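Local coordinates for assembly chaperone of ribosomal protein L4 (Acl4) (Chaetomium thermophilum, PDB 5TQB) that probably chaperones newly made ribosomal protein L4, holding it on an all-helical tetratricopeptide-repeat scaffold until it is built into the ribosome, at residues B[77-80]-B[84-87]; B[232-237]-B[248-253]. One frame throughout, in Å; residues are numbered along the deposited sequence.

In the fold
The two contacts lie on opposite sides of the chain's centre, their own centres about 33 Å apart and their nearest atoms about 20 Å, so they do not touch. They come in series: contact 1 is finished before contact 2 opens, and no helix is common to both. Contact 1 is a tight local turn in which the short helix 79-82 meets residues 84-87, which lead into helix 86-94. Contact 2 is the interface of a helical hairpin, helix 228-240 against helix 244-257. Both belong to one strand-free helical chain, probably a TPR-like superhelix, and a second protein chain comes within reach of both, of one residue of contact 1 and five of contact 2.

Contact 1 of 2, residues B[77-80]-B[84-87]; sequences LPEE and GPEK
The side chain of Glu79 reaches across the turn to Gly84 and Pro85, crossing the proline ring at about a right angle. Its CG sits beside the backbone N, anti to the carbonyl carbon (chi1 -80°), and from there the chain runs out extended past the glycine. Glu79 CG packs on Gly84 CA at 3.7 Å, and the carboxylate ends at the ring, with OE2 3.3 Å from Pro85 CD. A side chain on Gly84 would run into that same OE2 and into Pro85 CD, and the backbone angles alone would already crowd it against the preceding carbonyl O. The polar partner of OE2 is Lys141, in a salt bridge. With an alanine at Glu79, Lys141 would probably lose its carboxylate mate and a gap would open over Gly84 CA. Lys87 runs back extended beyond CG and bends only at its last torsion, bringing NZ to Gly84 O in a 2.7 Å hydrogen bond from above the carbonyl plane; another goes to Gly82 O, tying the turn to the helix that follows. Helix 100-125 packs on Glu79 and Pro85 through Gln116, with Val112 and Leu113 also against the proline, while helix 58-71 lies along Lys87.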
loop_
_atom_site.group_PDB
_atom_site.type_symbol
_atom_site.label_atom_id
_atom_site.label_comp_id
_atom_site.label_asym_id
_atom_site.label_seq_id
_atom_site.Cartn_x
_atom_site.Cartn_y
_atom_site.Cartn_z
ATOM N N LEU B 77 10.333 29.174 4.768
ATOM C CA LEU B 77 8.966 29.513 5.162
ATOM C C LEU B 77 8.306 28.377 5.942
ATOM O O LEU B 77 8.596 27.204 5.691
ATOM C CB LEU B 77 8.116 29.833 3.931
ATOM C CG LEU B 77 8.348 31.197 3.279
ATOM C CD1 LEU B 77 7.668 31.255 1.921
ATOM C CD2 LEU B 77 7.842 32.321 4.182
ATOM N N PRO B 78 7.409 28.721 6.887
ATOM C CA PRO B 78 6.635 27.690 7.592
ATOM C C PRO B 78 5.869 26.830 6.604
ATOM O O PRO B 78 5.357 27.374 5.623
ATOM C CB PRO B 78 5.650 28.500 8.446
ATOM C CG PRO B 78 6.252 29.849 8.570
ATOM C CD PRO B 78 7.025 30.081 7.308
ATOM N N GLU B 79 5.793 25.524 6.859
ATOM C CA GLU B 79 5.153 24.583 5.941
ATOM C C GLU B 79 3.757 25.044 5.552
ATOM O O GLU B 79 3.300 24.805 4.433
ATOM C CB GLU B 79 5.059 23.186 6.568
ATOM C CG GLU B 79 6.347 22.365 6.508
ATOM C CD GLU B 79 6.106 20.860 6.639
ATOM O OE1 GLU B 79 5.013 20.453 7.092
ATOM O OE2 GLU B 79 7.018 20.080 6.283
ATOM N N GLU B 80 3.089 25.710 6.486
ATOM C CA GLU B 80 1.708 26.133 6.299
ATOM C C GLU B 80 1.591 27.214 5.222
ATOM O O GLU B 80 0.582 27.289 4.515
ATOM C CB GLU B 80 1.143 26.637 7.632
ATOM C CG GLU B 80 -0.366 26.828 7.651
ATOM C CD GLU B 80 -0.783 28.261 7.386
ATOM O OE1 GLU B 80 -1.820 28.464 6.721
ATOM O OE2 GLU B 80 -0.078 29.183 7.847
ATOM N N GLY B 84 6.508 23.496 2.363
ATOM C CA GLY B 84 7.442 22.576 2.992
ATOM C C GLY B 84 8.422 21.958 2.007
ATOM O O GLY B 84 8.431 22.306 0.827
ATOM N N PRO B 85 9.251 21.020 2.487
ATOM C CA PRO B 85 10.317 20.422 1.673
ATOM C C PRO B 85 9.807 19.495 0.568
ATOM O O PRO B 85 10.585 19.104 -0.307
ATOM C CB PRO B 85 11.130 19.631 2.700
ATOM C CG PRO B 85 10.161 19.309 3.780
ATOM C CD PRO B 85 9.212 20.462 3.850
ATOM N N GLU B 86 8.517 19.170 0.612
ATOM C CA GLU B 86 7.892 18.216 -0.301
ATOM C C GLU B 86 8.153 18.555 -1.764
ATOM O O GLU B 86 8.439 17.667 -2.573
ATOM C CB GLU B 86 6.381 18.165 -0.036
ATOM C CG GLU B 86 5.597 17.220 -0.939
ATOM C CD GLU B 86 4.089 17.331 -0.752
ATOM O OE1 GLU B 86 3.651 17.747 0.341
ATOM O OE2 GLU B 86 3.344 17.009 -1.706
ATOM N N LYS B 87 8.059 19.838 -2.099
ATOM C CA LYS B 87 8.243 20.282 -3.480
ATOM C C LYS B 87 9.640 19.970 -4.037
ATOM O O LYS B 87 9.788 19.699 -5.230
ATOM C CB LYS B 87 7.946 21.779 -3.606
ATOM C CG LYS B 87 8.757 22.672 -2.682
ATOM C CD LYS B 87 8.258 24.113 -2.745
ATOM C CE LYS B 87 9.008 25.029 -1.788
ATOM N NZ LYS B 87 8.670 24.776 -0.357
#

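Contact 2 of 2, residues B[232-237]-B[248-253]; sequences VSLVRL and LEVTER. With EDO (1,2-ethanediol), chain F.
Val235 meets Val250 and Thr251 with CG2 and Thr251 alone with CG1, and no hydrogen bond crosses between the helices here. Its CG1 lies anti to the backbone N (chi1 171°), which leaves CG2 beside that N and both methyls available to the facing helix. Val250 has the same conformation, with its CG1 anti to N (chi1 178°), and the two valines pass alongside, pointing opposite ways, Val235 CG2 coming to 3.7 Å from Val250 CG1. Thr251 keeps its methyl where the valines have CG2, but its second branch, OG1, lies between N and the carbonyl carbon. Thr251 CG2 rests 3.8 Å from Val235 CG1, the two side chains crossing at about a right angle. Its hydroxyl stays near the carbonyls of Ala247 and Leu248 and accepts a hydrogen bond from Arg272. Leu234 adds a looser contact, CD2 to Val250 CG2 at 4.3 Å. Away from the valines, ethanediol O1, probably from the crystallisation liquor, makes a weak 3.3 Å hydrogen bond to Glu252 O. The axes of the short segments run nearly antiparallel, at 156° and 9.9 Å, an ordinary helix-packing distance, filled here by two valines and a threonine methyl. Leu267 of helix 262-281 packs on Val235, helices 201-212 and 185-197 pack on Leu234, and another protein chain packs on Ser233, Arg236 and Leu237.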
loop_
_atom_site.group_PDB
_atom_site.type_symbol
_atom_site.label_atom_id
_atom_site.label_comp_id
_atom_site.label_asym_id
_atom_site.label_seq_id
_atom_site.Cartn_x
_atom_site.Cartn_y
_atom_site.Cartn_z
ATOM N N VAL B 232 7.080 -3.483 -3.161
ATOM C CA VAL B 232 7.403 -4.122 -4.424
ATOM C C VAL B 232 8.920 -4.263 -4.506
ATOM O O VAL B 232 9.436 -5.344 -4.795
ATOM C CB VAL B 232 6.873 -3.315 -5.626
ATOM C CG1 VAL B 232 7.339 -3.931 -6.949
ATOM C CG2 VAL B 232 5.357 -3.246 -5.586
ATOM N N SER B 233 9.624 -3.168 -4.234
ATOM C CA SER B 233 11.081 -3.166 -4.214
ATOM C C SER B 233 11.592 -4.221 -3.246
ATOM O O SER B 233 12.589 -4.908 -3.517
ATOM C CB SER B 233 11.595 -1.784 -3.812
ATOM O OG SER B 233 12.941 -1.829 -3.374
ATOM N N LEU B 234 10.898 -4.357 -2.121
ATOM C CA LEU B 234 11.271 -5.340 -1.113
ATOM C C LEU B 234 11.239 -6.758 -1.685
ATOM O O LEU B 234 12.171 -7.531 -1.480
ATOM C CB LEU B 234 10.341 -5.242 0.095
ATOM C CG LEU B 234 10.535 -6.308 1.170
ATOM C CD1 LEU B 234 11.915 -6.181 1.806
ATOM C CD2 LEU B 234 9.441 -6.203 2.207
ATOM N N VAL B 235 10.170 -7.093 -2.402
ATOM C CA VAL B 235 10.025 -8.431 -2.967
ATOM C C VAL B 235 11.184 -8.773 -3.903
ATOM O O VAL B 235 11.649 -9.913 -3.922
ATOM C CB VAL B 235 8.690 -8.583 -3.718
ATOM C CG1 VAL B 235 8.636 -9.889 -4.487
ATOM C CG2 VAL B 235 7.532 -8.530 -2.740
ATOM N N ARG B 236 11.636 -7.787 -4.676
ATOM C CA ARG B 236 12.743 -7.983 -5.605
ATOM C C ARG B 236 14.018 -8.290 -4.822
ATOM O O ARG B 236 14.795 -9.166 -5.205
ATOM C CB ARG B 236 12.937 -6.746 -6.489
ATOM C CG ARG B 236 11.826 -6.522 -7.515
ATOM C CD ARG B 236 11.868 -5.111 -8.121
ATOM N NE ARG B 236 13.104 -4.839 -8.865
ATOM C CZ ARG B 236 13.230 -4.873 -10.195
ATOM N NH1 ARG B 236 12.195 -5.167 -10.974
ATOM N NH2 ARG B 236 14.404 -4.604 -10.757
ATOM N N LEU B 237 14.207 -7.586 -3.710
ATOM C CA LEU B 237 15.343 -7.835 -2.830
ATOM C C LEU B 237 15.277 -9.225 -2.202
ATOM O O LEU B 237 16.301 -9.883 -2.041
ATOM C CB LEU B 237 15.411 -6.782 -1.722
ATOM C CG LEU B 237 15.631 -5.328 -2.147
ATOM C CD1 LEU B 237 15.597 -4.436 -0.928
ATOM C CD2 LEU B 237 16.931 -5.151 -2.886
ATOM N N LEU B 248 6.810 -14.757 -0.544
ATOM C CA LEU B 248 5.480 -15.324 -0.764
ATOM C C LEU B 248 4.425 -14.647 0.113
ATOM O O LEU B 248 3.330 -14.321 -0.355
ATOM C CB LEU B 248 5.487 -16.828 -0.481
ATOM C CG LEU B 248 5.491 -17.761 -1.694
ATOM C CD1 LEU B 248 6.792 -17.655 -2.471
ATOM C CD2 LEU B 248 5.247 -19.198 -1.258
ATOM N N GLU B 249 4.760 -14.446 1.384
ATOM C CA GLU B 249 3.862 -13.790 2.328
ATOM C C GLU B 249 3.640 -12.328 1.949
ATOM O O GLU B 249 2.504 -11.845 1.952
ATOM C CB GLU B 249 4.420 -13.895 3.747
ATOM C CG GLU B 249 4.500 -15.329 4.258
ATOM C CD GLU B 249 5.192 -15.447 5.606
ATOM O OE1 GLU B 249 5.999 -14.555 5.950
ATOM O OE2 GLU B 249 4.928 -16.438 6.324
ATOM N N VAL B 250 4.719 -11.633 1.604
ATOM C CA VAL B 250 4.626 -10.232 1.207
ATOM C C VAL B 250 3.797 -10.066 -0.072
ATOM O O VAL B 250 2.977 -9.148 -0.159
ATOM C CB VAL B 250 6.021 -9.591 1.027
ATOM C CG1 VAL B 250 5.905 -8.140 0.560
ATOM C CG2 VAL B 250 6.801 -9.653 2.330
ATOM N N THR B 251 3.992 -10.945 -1.055
ATOM C CA THR B 251 3.245 -10.842 -2.313
ATOM C C THR B 251 1.761 -11.170 -2.136
ATOM O O THR B 251 0.919 -10.660 -2.876
ATOM C CB THR B 251 3.825 -11.747 -3.441
ATOM O OG1 THR B 251 3.925 -13.104 -2.991
ATOM C CG2 THR B 251 5.187 -11.252 -3.887
ATOM N N GLU B 252 1.439 -12.017 -1.164
ATOM C CA GLU B 252 0.049 -12.376 -0.925
ATOM C C GLU B 252 -0.713 -11.213 -0.278
ATOM O O GLU B 252 -1.855 -10.941 -0.646
ATOM C CB GLU B 252 -0.054 -13.639 -0.071
ATOM C CG GLU B 252 -1.461 -14.219 -0.052
ATOM C CD GLU B 252 -1.513 -15.676 0.370
ATOM O OE1 GLU B 252 -0.583 -16.439 0.023
ATOM O OE2 GLU B 252 -2.495 -16.061 1.044
ATOM N N ARG B 253 -0.075 -10.528 0.669
ATOM C CA ARG B 253 -0.648 -9.323 1.268
ATOM C C ARG B 253 -0.858 -8.250 0.206
ATOM O O ARG B 253 -1.901 -7.600 0.167
ATOM C CB ARG B 253 0.270 -8.782 2.370
ATOM C CG ARG B 253 -0.124 -7.411 2.958
ATOM C CD ARG B 253 -1.126 -7.532 4.095
ATOM N NE ARG B 253 -0.505 -8.048 5.314
ATOM C CZ ARG B 253 0.175 -7.309 6.187
ATOM N NH1 ARG B 253 0.338 -6.006 5.990
ATOM N NH2 ARG B 253 0.703 -7.878 7.264
HETATM C C1 EDO F . -5.007 -12.160 -2.132
HETATM O O1 EDO F . -4.501 -12.922 -1.057
HETATM C C2 EDO F . -6.495 -11.949 -1.954
HETATM O O2 EDO F . -7.006 -11.208 -3.044
#